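Putative alpha/beta hydrolase FOLD protein (Candidatus Nitrososphaera gargensis, PDB 5A62) probably hydrolyses ester bonds as a carboxylesterase-like member of the alpha/beta hydrolase fold family. Local coordinates at residues Q244-D247 and H248-I252; D221-F224 and M225-K229; G187-A190 and A191-L195. All coordinates share one frame; numbering follows the deposited sequence.

Contact 3 is buried, contact 2 partly so, and contact 1 near the surface. Contacts 1 and 2 touch, their centres about 13 Å apart, and both follow strands at one end of the central sheet: residues 221-229 cap and begin the helix after strand 212-218, while 244-252 form the turn after strand 239-243. Contact 3 belongs to helix 185-194, which in the chain comes between strands 116-122 and 212-218, its nearest atoms about 7 Å from the others. Chemistry follows place. Contact 1 depends on carboxylate and turn bonding, contact 2 has a helix cap with apolar and charged faces, and contact 3 combines small and apolar side chains with one threonine hydroxyl that bonds a helix carbonyl.

Contact 1: Q244-D247 and H248-I252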
loop_
_atom_site.group_PDB
_atom_site.type_symbol
_atom_site.label_atom_id
_atom_site.label_comp_id
_atom_site.label_asym_id
_atom_site.label_seq_id
_atom_site.Cartn_x
_atom_site.Cartn_y
_atom_site.Cartn_z
ATOM N N GLN A 244 -2.450 10.369 30.893
ATOM C CA GLN A 244 -3.442 11.428 30.804
ATOM C C GLN A 244 -2.843 12.691 30.313
ATOM O O GLN A 244 -1.861 13.183 30.856
ATOM C CB GLN A 244 -4.091 11.697 32.186
ATOM C CG GLN A 244 -4.874 10.545 32.738
ATOM C CD GLN A 244 -5.969 10.015 31.804
ATOM O OE1 GLN A 244 -6.580 10.769 31.108
ATOM N NE2 GLN A 244 -6.155 8.753 31.805
ATOM N N GLY A 245 -3.399 13.213 29.257
ATOM C CA GLY A 245 -2.944 14.418 28.649
ATOM C C GLY A 245 -1.832 14.369 27.653
ATOM O O GLY A 245 -1.402 15.384 27.125
ATOM N N SER A 246 -1.384 13.158 27.309
ATOM C CA SER A 246 -0.424 12.974 26.253
ATOM C C SER A 246 -1.130 12.535 24.966
ATOM O O SER A 246 -2.255 12.037 25.004
ATOM C CB SER A 246 0.582 11.871 26.635
ATOM O OG SER A 246 1.385 12.273 27.746
ATOM N N ASP A 247 -0.464 12.747 23.850
ATOM C CA ASP A 247 -1.005 12.444 22.527
ATOM C C ASP A 247 -0.004 11.589 21.738
ATOM O O ASP A 247 0.906 10.944 22.280
ATOM C CB ASP A 247 -1.257 13.815 21.883
ATOM C CG ASP A 247 -2.324 13.812 20.805
ATOM O OD1 ASP A 247 -2.572 12.781 20.158
ATOM O OD2 ASP A 247 -2.911 14.926 20.539
ATOM N N HIS A 248 -0.191 11.501 20.427
ATOM C CA HIS A 248 0.546 10.595 19.592
ATOM C C HIS A 248 2.045 10.740 19.715
ATOM O O HIS A 248 2.786 9.739 19.806
ATOM C CB HIS A 248 0.185 10.869 18.121
ATOM C CG HIS A 248 0.859 9.966 17.134
ATOM N ND1 HIS A 248 1.949 10.368 16.387
ATOM C CD2 HIS A 248 0.600 8.693 16.761
ATOM C CE1 HIS A 248 2.312 9.396 15.568
ATOM N NE2 HIS A 248 1.516 8.368 15.788
ATOM N N TRP A 249 2.524 11.978 19.710
ATOM C CA TRP A 249 3.945 12.237 19.723
ATOM C C TRP A 249 4.568 12.332 21.115
ATOM O O TRP A 249 5.467 13.101 21.401
ATOM C CB TRP A 249 4.263 13.475 18.870
ATOM C CG TRP A 249 4.103 13.234 17.446
ATOM C CD1 TRP A 249 3.029 13.602 16.660
ATOM C CD2 TRP A 249 4.996 12.504 16.592
ATOM N NE1 TRP A 249 3.223 13.163 15.380
ATOM C CE2 TRP A 249 4.425 12.512 15.298
ATOM C CE3 TRP A 249 6.260 11.903 16.772
ATOM C CZ2 TRP A 249 5.046 11.898 14.212
ATOM C CZ3 TRP A 249 6.852 11.287 15.696
ATOM C CH2 TRP A 249 6.240 11.297 14.424
ATOM N N VAL A 250 4.114 11.459 21.994
ATOM C CA VAL A 250 4.572 11.418 23.372
ATOM C C VAL A 250 6.080 11.199 23.436
ATOM O O VAL A 250 6.731 11.613 24.385
ATOM C CB VAL A 250 3.803 10.321 24.194
ATOM C CG1 VAL A 250 4.158 8.927 23.723
ATOM C CG2 VAL A 250 4.042 10.479 25.690
ATOM N N VAL A 251 6.675 10.499 22.470
ATOM C CA VAL A 251 8.100 10.231 22.436
ATOM C C VAL A 251 8.916 11.521 22.200
ATOM O O VAL A 251 10.091 11.577 22.487
ATOM C CB VAL A 251 8.433 9.138 21.390
ATOM C CG1 VAL A 251 7.962 9.525 20.009
ATOM C CG2 VAL A 251 9.899 8.799 21.334
ATOM N N ILE A 252 8.298 12.546 21.663
ATOM C CA ILE A 252 8.962 13.842 21.538
ATOM C C ILE A 252 8.894 14.563 22.888
ATOM O O ILE A 252 9.905 15.155 23.284
ATOM C CB ILE A 252 8.254 14.699 20.477
ATOM C CG1 ILE A 252 8.422 14.063 19.110
ATOM C CG2 ILE A 252 8.708 16.163 20.490
ATOM C CD1 ILE A 252 9.805 13.972 18.600
#
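Ser246 and Val250 make the closer-packed side of this local turn. Methyl CG2 of Val250 lies 3.8 Å from Ser246 OG; with CG2 anti to its own backbone N, the branch reaches back over the serine, a small residue beside a buried valine. The carbonyl of Asp247 closes a type I beta turn to Val250, though the bond is weak: Val250 N is 3.3 Å from Asp247 O, with an N-H...O angle of only 124°.

Midway round the turn stands His248, at the place after the last strand where alpha/beta hydrolases carry their catalytic histidine. Its NE2 is hydrogen-bonded to Ser99 OG of a probable nucleophile elbow, and Ser99, Asp221 and His248 match a catalytic triad in sequence position and fold. Asp221, however, meets His248 at CA, its OD2 not close to ND1, so the acid's part remains an inference.

On the exposed side, Asp247 turns its carboxylate forward, alongside its own carbonyl carbon, to the next amide. CG stands roughly anti to the backbone N (chi1 -155°), and Asp247 OD1 accepts from His248 N at 2.7 Å, met on its anti side and 28° out of the carboxylate plane. An aspartate is short enough to make that bond.

Contact 2: D221-F224 and M225-K229; sequences DDVF and MRLIK
Asp221 and Met225 meet through the first backbone bond of a helical start: Met225 N donates to Asp221 O at 2.8 Å, nearly straight along the carbonyl. Three more bonds of the same i to i+4 kind follow, from Arg226, Leu227 and Ile228 to Asp222, Val223 and Phe224, the last with N to O at 2.8 Å.

Capping comes from Asp221 itself, the N-cap residue. Its OD1 accepts from Phe224 N at 3.2 Å, from well above the carboxylate plane (64°). Aspartate suits the position, for its short carboxylate reaches an amide that has no carbonyl of an earlier turn to bond.

Apolar contact runs along one flank. Val223 and Leu227 lie side by side, pointing the same way, with CG1 of the valine 3.9 Å from CD1 of the leucine. Leu227 CD1 also approaches the Phe224 ring obliquely, 4.3 Å from Phe224 CD1.

The charged part belongs to Arg226. Its chain bends at chi3 (80°), bringing one guanidinium face over Val223 O. In the plane of that group a water accepts from Arg226 NH1 at 2.8 Å and reaches weakly to Asp222 O. Arg226 NH2 forms a salt bridge with Asp133, tying the helix to helix 131-134.

Helix 222-234 is the helix of a beta-alpha-beta crossover between the parallel strands 212-218 and 239-243: Phe224, Met225 and Ile228 pack on strand 212-218, and Met225 and Ile228 also on strand 239-243.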
loop_
_atom_site.group_PDB
_atom_site.type_symbol
_atom_site.label_atom_id
_atom_site.label_comp_id
_atom_site.label_asym_id
_atom_site.label_seq_id
_atom_site.Cartn_x
_atom_site.Cartn_y
_atom_site.Cartn_z
ATOM N N ASP A 221 -4.699 10.612 22.129
ATOM C CA ASP A 221 -4.490 9.973 20.833
ATOM C C ASP A 221 -5.757 9.177 20.530
ATOM O O ASP A 221 -5.880 8.006 20.901
ATOM C CB ASP A 221 -3.261 9.059 20.909
ATOM C CG ASP A 221 -2.862 8.519 19.561
ATOM O OD1 ASP A 221 -3.732 8.426 18.639
ATOM O OD2 ASP A 221 -1.635 8.223 19.335
ATOM N N ASP A 222 -6.730 9.802 19.881
ATOM C CA ASP A 222 -8.016 9.187 19.824
ATOM C C ASP A 222 -7.941 7.863 19.045
ATOM O O ASP A 222 -8.642 6.922 19.406
ATOM C CB ASP A 222 -9.012 10.137 19.128
ATOM C CG ASP A 222 -9.382 11.382 19.979
ATOM O OD1 ASP A 222 -9.279 11.370 21.214
ATOM O OD2 ASP A 222 -9.767 12.409 19.370
ATOM N N VAL A 223 -7.193 7.810 17.950
ATOM C CA VAL A 223 -7.135 6.615 17.153
ATOM C C VAL A 223 -6.551 5.476 17.960
ATOM O O VAL A 223 -7.135 4.366 18.017
ATOM C CB VAL A 223 -6.407 6.773 15.819
ATOM C CG1 VAL A 223 -6.135 5.457 15.121
ATOM C CG2 VAL A 223 -7.199 7.704 14.887
ATOM N N PHE A 224 -5.380 5.689 18.543
ATOM C CA PHE A 224 -4.769 4.575 19.296
ATOM C C PHE A 224 -5.459 4.265 20.570
ATOM O O PHE A 224 -5.487 3.121 20.971
ATOM C CB PHE A 224 -3.240 4.754 19.427
ATOM C CG PHE A 224 -2.559 4.506 18.122
ATOM C CD1 PHE A 224 -2.428 3.219 17.634
ATOM C CD2 PHE A 224 -2.145 5.541 17.341
ATOM C CE1 PHE A 224 -1.835 2.978 16.426
ATOM C CE2 PHE A 224 -1.530 5.313 16.126
ATOM C CZ PHE A 224 -1.376 4.019 15.671
ATOM N N MET A 225 -6.120 5.225 21.227
ATOM C CA MET A 225 -6.983 4.876 22.372
ATOM C C MET A 225 -8.041 3.910 21.982
ATOM O O MET A 225 -8.307 2.940 22.644
ATOM C CB MET A 225 -7.620 6.107 23.015
ATOM C CG MET A 225 -6.652 6.906 23.860
ATOM S SD MET A 225 -6.250 6.160 25.442
ATOM C CE MET A 225 -7.776 6.528 26.332
ATOM N N ARG A 226 -8.676 4.185 20.852
ATOM C CA ARG A 226 -9.767 3.345 20.405
ATOM C C ARG A 226 -9.225 1.936 20.047
ATOM O O ARG A 226 -9.769 0.886 20.448
ATOM C CB ARG A 226 -10.477 3.955 19.224
ATOM C CG ARG A 226 -11.750 3.176 18.888
ATOM C CD ARG A 226 -12.330 3.562 17.523
ATOM N NE ARG A 226 -11.588 2.886 16.465
ATOM C CZ ARG A 226 -10.869 3.455 15.482
ATOM N NH1 ARG A 226 -10.683 4.727 15.377
ATOM N NH2 ARG A 226 -10.357 2.631 14.581
ATOM N N LEU A 227 -8.146 1.871 19.264
ATOM C CA LEU A 227 -7.600 0.595 18.884
ATOM C C LEU A 227 -7.058 -0.205 20.045
ATOM O O LEU A 227 -7.234 -1.415 20.033
ATOM C CB LEU A 227 -6.553 0.813 17.797
ATOM C CG LEU A 227 -7.010 1.361 16.460
ATOM C CD1 LEU A 227 -5.817 1.636 15.561
ATOM C CD2 LEU A 227 -7.980 0.478 15.757
ATOM N N ILE A 228 -6.403 0.424 20.997
ATOM C CA ILE A 228 -5.861 -0.318 22.102
ATOM C C ILE A 228 -6.918 -0.764 23.025
ATOM O O ILE A 228 -6.828 -1.858 23.582
ATOM C CB ILE A 228 -4.692 0.433 22.760
ATOM C CG1 ILE A 228 -3.702 -0.612 23.333
ATOM C CG2 ILE A 228 -5.150 1.516 23.692
ATOM C CD1 ILE A 228 -2.989 -1.424 22.323
ATOM N N LYS A 229 -7.982 -0.007 23.194
ATOM C CA LYS A 229 -9.120 -0.462 23.980
ATOM C C LYS A 229 -9.783 -1.661 23.357
ATOM O O LYS A 229 -10.140 -2.666 24.013
ATOM C CB LYS A 229 -10.084 0.690 24.214
ATOM C CG LYS A 229 -9.539 1.572 25.325
ATOM C CD LYS A 229 -10.485 2.691 25.745
ATOM C CE LYS A 229 -10.137 4.002 25.054
ATOM N NZ LYS A 229 -11.150 5.084 25.261
HETATM O O HOH W 1 -11.268 6.779 17.218
#

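Contact 3: G187-A190 and A191-L195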
loop_
_atom_site.group_PDB
_atom_site.type_symbol
_atom_site.label_atom_id
_atom_site.label_comp_id
_atom_site.label_asym_id
_atom_site.label_seq_id
_atom_site.Cartn_x
_atom_site.Cartn_y
_atom_site.Cartn_z
ATOM N N GLY A 187 10.210 7.584 1.568
ATOM C CA GLY A 187 10.022 6.789 2.742
ATOM C C GLY A 187 8.765 7.131 3.482
ATOM O O GLY A 187 8.100 6.212 4.025
ATOM N N PHE A 188 8.419 8.399 3.641
ATOM C CA PHE A 188 7.181 8.782 4.271
ATOM C C PHE A 188 6.002 8.218 3.499
ATOM O O PHE A 188 5.081 7.649 4.106
ATOM C CB PHE A 188 7.117 10.324 4.327
ATOM C CG PHE A 188 5.853 10.790 4.997
ATOM C CD1 PHE A 188 5.725 10.803 6.372
ATOM C CD2 PHE A 188 4.780 11.237 4.246
ATOM C CE1 PHE A 188 4.526 11.200 6.962
ATOM C CE2 PHE A 188 3.609 11.624 4.836
ATOM C CZ PHE A 188 3.485 11.569 6.150
ATOM N N VAL A 189 5.986 8.455 2.189
ATOM C CA VAL A 189 4.914 7.982 1.353
ATOM C C VAL A 189 4.750 6.484 1.471
ATOM O O VAL A 189 3.653 5.984 1.727
ATOM C CB VAL A 189 5.076 8.450 -0.069
ATOM C CG1 VAL A 189 4.057 7.818 -0.966
ATOM C CG2 VAL A 189 4.938 9.976 -0.117
ATOM N N ALA A 190 5.824 5.722 1.333
ATOM C CA ALA A 190 5.726 4.289 1.369
ATOM C C ALA A 190 5.239 3.793 2.714
ATOM O O ALA A 190 4.487 2.820 2.781
ATOM C CB ALA A 190 7.021 3.662 1.079
ATOM N N ALA A 191 5.659 4.374 3.803
ATOM C CA ALA A 191 5.290 3.895 5.120
ATOM C C ALA A 191 3.798 4.096 5.351
ATOM O O ALA A 191 3.108 3.235 5.893
ATOM C CB ALA A 191 6.133 4.516 6.182
ATOM N N THR A 192 3.336 5.277 4.980
ATOM C CA THR A 192 1.929 5.546 5.147
ATOM C C THR A 192 1.041 4.606 4.289
ATOM O O THR A 192 -0.019 4.122 4.683
ATOM C CB THR A 192 1.557 7.000 4.965
ATOM O OG1 THR A 192 1.798 7.397 3.622
ATOM C CG2 THR A 192 2.234 7.905 5.938
ATOM N N VAL A 193 1.475 4.347 3.064
ATOM C CA VAL A 193 0.766 3.407 2.203
ATOM C C VAL A 193 0.774 1.990 2.864
ATOM O O VAL A 193 -0.198 1.258 2.811
ATOM C CB VAL A 193 1.356 3.421 0.786
ATOM C CG1 VAL A 193 0.845 2.236 -0.018
ATOM C CG2 VAL A 193 1.064 4.746 0.107
ATOM N N ALA A 194 1.917 1.597 3.426
ATOM C CA ALA A 194 2.053 0.288 4.032
ATOM C C ALA A 194 1.042 0.053 5.129
ATOM O O ALA A 194 0.727 -1.095 5.453
ATOM C CB ALA A 194 3.447 0.040 4.519
ATOM N N LEU A 195 0.571 1.113 5.756
ATOM C CA LEU A 195 -0.423 0.914 6.827
ATOM C C LEU A 195 -1.648 0.199 6.332
ATOM O O LEU A 195 -2.332 -0.453 7.116
ATOM C CB LEU A 195 -0.810 2.267 7.462
ATOM C CG LEU A 195 0.374 2.997 8.129
ATOM C CD1 LEU A 195 -0.114 4.320 8.624
ATOM C CD2 LEU A 195 0.999 2.179 9.225
#
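Val189 O is gripped twice from the next turn, by Val193 N and by the hydroxyl Thr192 OG1, each at 3.0 Å. The amide comes nearly in line with the carbonyl, whereas the hydroxyl arrives from the flank, at a C=O...OG1 angle of 119°. Thr192 can do this because OG1 sits between its backbone N and carbonyl carbon (chi1 65°), folded back onto the helix; inside a buried helix this gives a polar group a partner at once. The same OG1 also bonds to Arg141 of helix 136-147.

The other branch of the threonine serves an apolar purpose. CG2 lies over one face of the Phe188 ring as a CH-pi contact, 4.1 Å from the centroid and displaced toward the rim, where the closest carbon is Phe188 CZ at 3.9 Å. A threonine suits this place because its methyl can cover the Phe188 ring while its hydroxyl bonds Val189 O. Phe188 packs too on Met149 and Leu152 of helix 149-157.

Ala190, Ala191 and Ala194 are small enough for the side chain of Tyr72 to lie close against each of them. Val189, Ala190 and Val193 also pack on the second subunit.

In the chain the helix comes between strands 116-122 and 212-218, and so belongs to the helical insertion where alpha/beta hydrolases commonly carry a cap over the core sheet.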